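Local coordinates for protein dUTPase (Streptococcus mutans, PDB 3H6X) that probably hydrolyses dUTP to dUMP and diphosphate, working as a magnesium-binding trimeric dUTPase of jelly-roll fold, at residues G43-V48 with Q102-T107; R72-V77 with V111-G116. All coordinates share one frame; numbering follows the deposited sequence.

Contact 1: residues G43-V48 with Q102-T107; sequences GAIVLV and QMKNMT
Val46 and Met103, a selenomethionine, form the hydrogen-bonded antiparallel pair that joins strands 45-48 and 102-105. Val46 N donates to Met103 O over 2.9 Å, and Met103 N returns a bond of 3.0 Å to Val46 O; both are nearly straight. Asn105 N to Ala44 O extends the ladder into the turn before strand 45-48. Val48 and Met103 are buried under strands 38-40 and 111-113, with Val48 CG2 3.7 Å from Met103 CG. On the other face Gln102, its CG anti to the backbone N (chi1 -163°), packs tightly across Ile45, Gln102 CG lying 3.5 Å from Ile45 CG2. The extended Lys104 chain also crosses Ile45, with Lys104 CB 4.0 Å from Ile45 CG1, and brings CE near Gly43 O. Leu47 is exposed and Ile45 and Lys104 partly so, although Gln102 is buried; Arg72 of a neighbouring subunit packs on Leu47 and Gln102. The ladder frays toward exposed Gly43, whose N makes a weak bond to Asn105 O. Asn105 OD1 makes an Asx turn by accepting from Thr107 N and also takes Thr107 OG1, while ND2 binds Ile40 O and Gln109 O. Backbone bonds thus set the register, and the buried Asn105 amide pins the strand end.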
# COMPACT_ATOMS: atom_id res chain seq x y z
N GLY B 43 -7.80 -18.63 8.75
CA GLY B 43 -7.28 -18.65 7.39
C GLY B 43 -8.18 -18.10 6.29
O GLY B 43 -7.77 -18.08 5.12
N ALA B 44 -9.37 -17.65 6.65
CA ALA B 44 -10.36 -17.21 5.64
C ALA B 44 -10.20 -15.75 5.23
O ALA B 44 -9.68 -14.93 5.99
CB ALA B 44 -11.76 -17.44 6.15
N ILE B 45 -10.70 -15.44 4.04
CA ILE B 45 -10.81 -14.06 3.57
C ILE B 45 -12.29 -13.67 3.56
O ILE B 45 -13.12 -14.39 2.98
CB ILE B 45 -10.27 -13.90 2.15
CG1 ILE B 45 -8.78 -14.23 2.08
CG2 ILE B 45 -10.50 -12.45 1.66
CD1 ILE B 45 -8.25 -14.33 0.67
N VAL B 46 -12.61 -12.56 4.20
CA VAL B 46 -14.00 -12.07 4.30
C VAL B 46 -14.06 -10.59 3.95
O VAL B 46 -13.20 -9.81 4.37
CB VAL B 46 -14.56 -12.25 5.73
CG1 VAL B 46 -15.90 -11.52 5.92
CG2 VAL B 46 -14.71 -13.74 6.04
N LEU B 47 -15.07 -10.23 3.16
CA LEU B 47 -15.33 -8.83 2.84
C LEU B 47 -16.11 -8.22 4.00
O LEU B 47 -17.27 -8.59 4.25
CB LEU B 47 -16.12 -8.74 1.54
CG LEU B 47 -15.33 -9.08 0.27
CD1 LEU B 47 -16.25 -9.26 -0.92
CD2 LEU B 47 -14.29 -8.02 -0.04
N VAL B 48 -15.48 -7.30 4.73
CA VAL B 48 -16.10 -6.74 5.93
C VAL B 48 -16.81 -5.42 5.52
O VAL B 48 -16.15 -4.51 5.02
CB VAL B 48 -15.03 -6.47 6.99
CG1 VAL B 48 -15.63 -5.85 8.26
CG2 VAL B 48 -14.29 -7.78 7.30
N GLN B 102 -11.37 -6.11 2.55
CA GLN B 102 -11.10 -7.53 2.34
C GLN B 102 -10.04 -8.02 3.34
O GLN B 102 -8.84 -7.81 3.12
CB GLN B 102 -10.62 -7.74 0.90
CG GLN B 102 -10.70 -9.18 0.40
CD GLN B 102 -10.18 -9.33 -1.02
OE1 GLN B 102 -10.30 -8.42 -1.85
NE2 GLN B 102 -9.58 -10.48 -1.30
N MSE B 103 -10.49 -8.64 4.42
CA MSE B 103 -9.60 -8.97 5.55
C MSE B 103 -9.35 -10.48 5.59
O MSE B 103 -10.28 -11.27 5.41
CB MSE B 103 -10.22 -8.53 6.86
CG MSE B 103 -10.69 -7.09 6.90
SE MSE B 103 -9.19 -5.87 6.67
CE MSE B 103 -8.12 -6.40 8.22
N LYS B 104 -8.10 -10.85 5.83
CA LYS B 104 -7.74 -12.26 6.01
C LYS B 104 -7.34 -12.52 7.46
O LYS B 104 -6.60 -11.75 8.06
CB LYS B 104 -6.58 -12.66 5.09
CG LYS B 104 -6.19 -14.14 5.29
CD LYS B 104 -5.22 -14.63 4.23
CE LYS B 104 -4.73 -16.03 4.57
NZ LYS B 104 -3.87 -16.58 3.47
N ASN B 105 -7.84 -13.62 8.01
CA ASN B 105 -7.46 -14.05 9.35
C ASN B 105 -6.25 -14.98 9.25
O ASN B 105 -6.37 -16.11 8.76
CB ASN B 105 -8.65 -14.77 9.98
CG ASN B 105 -8.36 -15.32 11.37
OD1 ASN B 105 -7.25 -15.20 11.89
ND2 ASN B 105 -9.38 -15.91 11.99
N MSE B 106 -5.09 -14.49 9.69
CA MSE B 106 -3.85 -15.24 9.64
C MSE B 106 -3.71 -16.28 10.74
O MSE B 106 -2.79 -17.10 10.69
CB MSE B 106 -2.66 -14.30 9.76
CG MSE B 106 -2.59 -13.26 8.69
SE MSE B 106 -0.95 -12.17 8.95
CE MSE B 106 -1.34 -11.39 10.69
N THR B 107 -4.60 -16.25 11.72
CA THR B 107 -4.49 -17.12 12.90
C THR B 107 -5.25 -18.44 12.74
O THR B 107 -5.92 -18.67 11.74
CB THR B 107 -4.99 -16.43 14.17
OG1 THR B 107 -6.42 -16.46 14.22
CG2 THR B 107 -4.51 -14.98 14.23

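Contact 2: residues R72-V77 with V111-G116; sequences RKKGLV and VVLEAG
Leu76 meets Val111 and Leu113 in an apolar side-chain contact between strand 76-78, an edge strand of the three-stranded sheet just after helix 69-74, and strand 111-113. The backbones stay apart, the nearest CA atoms being those of Lys74 and Val111 at 7.6 Å, and side chains bridge the gap. Leu76 CD1 meets Leu113 tip to tip, 3.9 Å from Leu113 CD2, and also approaches Val111 CG1. Leu76 CD2 lies 4.0 Å from Val111 CG1 as the two side chains run antiparallel past one another. Val111 CG1 stands anti to its backbone N (chi1 173°), which directs this branch to Leu76, whereas Val111 CG2 turns to the helix end and lies 3.7 Å from Lys74 O. At the margin Lys74 crosses Leu113 at about a right angle, Lys74 CE 4.1 Å from Leu113 CD2. Gly75, with positive phi (77°), ends the helix and swings the chain into the strand that carries Leu76. Met103 and Asn105 add to the cover over Leu76, while Val111 and Leu113 are hydrogen-bonded through their backbones to Ile40 and Thr38. Strands joined by meeting aliphatic side chains are typical of the interior of a jelly-roll beta-barrel, the fold of this dUTPase.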
# COMPACT_ATOMS: atom_id res chain seq x y z
N ARG B 72 -0.64 -7.33 14.28
CA ARG B 72 0.00 -7.82 15.49
C ARG B 72 -0.94 -7.94 16.68
O ARG B 72 -0.66 -8.73 17.58
CB ARG B 72 1.29 -7.05 15.83
CG ARG B 72 1.10 -5.68 16.36
CD ARG B 72 2.46 -5.18 16.86
NE ARG B 72 2.47 -3.78 17.28
CZ ARG B 72 1.46 -3.16 17.87
NH1 ARG B 72 0.35 -3.81 18.16
NH2 ARG B 72 1.58 -1.88 18.21
N LYS B 73 -2.06 -7.23 16.67
CA LYS B 73 -3.01 -7.33 17.77
C LYS B 73 -4.19 -8.24 17.48
O LYS B 73 -4.63 -8.96 18.37
CB LYS B 73 -3.52 -5.95 18.17
CG LYS B 73 -2.41 -5.02 18.58
CD LYS B 73 -2.11 -5.20 20.03
CE LYS B 73 -3.11 -4.38 20.82
NZ LYS B 73 -3.61 -5.12 21.99
N LYS B 74 -4.71 -8.19 16.25
CA LYS B 74 -5.91 -8.95 15.93
C LYS B 74 -5.67 -10.16 15.04
O LYS B 74 -6.54 -11.02 14.90
CB LYS B 74 -6.95 -8.06 15.24
CG LYS B 74 -7.46 -6.91 16.05
CD LYS B 74 -8.57 -6.22 15.28
CE LYS B 74 -9.61 -5.60 16.21
NZ LYS B 74 -9.11 -4.36 16.83
N GLY B 75 -4.49 -10.23 14.44
CA GLY B 75 -4.17 -11.34 13.55
C GLY B 75 -4.84 -11.21 12.20
O GLY B 75 -4.97 -12.19 11.48
N LEU B 76 -5.22 -9.98 11.84
CA LEU B 76 -5.92 -9.72 10.57
C LEU B 76 -5.08 -8.82 9.68
O LEU B 76 -4.39 -7.92 10.18
CB LEU B 76 -7.24 -9.00 10.82
CG LEU B 76 -8.28 -9.67 11.73
CD1 LEU B 76 -9.50 -8.77 11.82
CD2 LEU B 76 -8.64 -11.06 11.20
N VAL B 77 -5.15 -9.05 8.37
CA VAL B 77 -4.51 -8.16 7.40
C VAL B 77 -5.47 -7.82 6.26
O VAL B 77 -6.34 -8.61 5.91
CB VAL B 77 -3.22 -8.76 6.79
CG1 VAL B 77 -2.15 -8.94 7.87
CG2 VAL B 77 -3.51 -10.07 6.07
N VAL B 111 -11.82 -15.12 14.32
CA VAL B 111 -11.75 -13.76 14.86
C VAL B 111 -13.09 -13.08 14.59
O VAL B 111 -13.64 -13.21 13.50
CB VAL B 111 -10.61 -12.94 14.22
CG1 VAL B 111 -10.68 -11.49 14.66
CG2 VAL B 111 -9.25 -13.55 14.59
N VAL B 112 -13.61 -12.39 15.60
CA VAL B 112 -14.87 -11.66 15.46
C VAL B 112 -14.62 -10.17 15.52
O VAL B 112 -14.00 -9.68 16.46
CB VAL B 112 -15.85 -12.01 16.59
CG1 VAL B 112 -17.11 -11.18 16.46
CG2 VAL B 112 -16.20 -13.49 16.53
N LEU B 113 -15.09 -9.47 14.49
CA LEU B 113 -15.09 -8.01 14.49
C LEU B 113 -16.47 -7.55 14.92
O LEU B 113 -17.47 -7.92 14.28
CB LEU B 113 -14.78 -7.50 13.08
CG LEU B 113 -13.32 -7.67 12.63
CD1 LEU B 113 -13.15 -7.33 11.14
CD2 LEU B 113 -12.41 -6.78 13.47
N GLU B 114 -16.54 -6.80 16.02
CA GLU B 114 -17.81 -6.24 16.49
C GLU B 114 -18.18 -4.99 15.69
O GLU B 114 -17.31 -4.27 15.20
CB GLU B 114 -17.71 -5.88 17.97
CG GLU B 114 -17.26 -7.04 18.86
CD GLU B 114 -18.27 -8.19 18.89
OE1 GLU B 114 -19.45 -7.98 18.53
OE2 GLU B 114 -17.87 -9.31 19.27
N ALA B 115 -19.49 -4.74 15.55
CA ALA B 115 -19.96 -3.50 14.94
C ALA B 115 -19.33 -2.32 15.66
O ALA B 115 -19.27 -2.30 16.90
CB ALA B 115 -21.48 -3.40 15.03
N GLY B 116 -18.85 -1.35 14.89
CA GLY B 116 -18.25 -0.14 15.44
C GLY B 116 -16.74 -0.17 15.61
O GLY B 116 -16.12 0.87 15.83

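Overall arrangement
From the N terminus the chain enters contact 1 at residues 43-48, passes through helix 69-74 to residues 72-77 of contact 2, and returns at 102-107 to close the first loop across 53 intervening residues. Residues 111-116 then close the second, 33-residue loop. The segments alternate, so the two loops cross. Strand 100-105 is the central strand, lying between strands 45-49 and 76-78 in one antiparallel sheet; Lys104 N to Val77 O and Met106 N to Gly75 O are probable hydrogen bonds linking the contacts, whose centres are about 9 Å apart. Together they tie that sheet to the helix end and the two-stranded sheet 38-40/111-113.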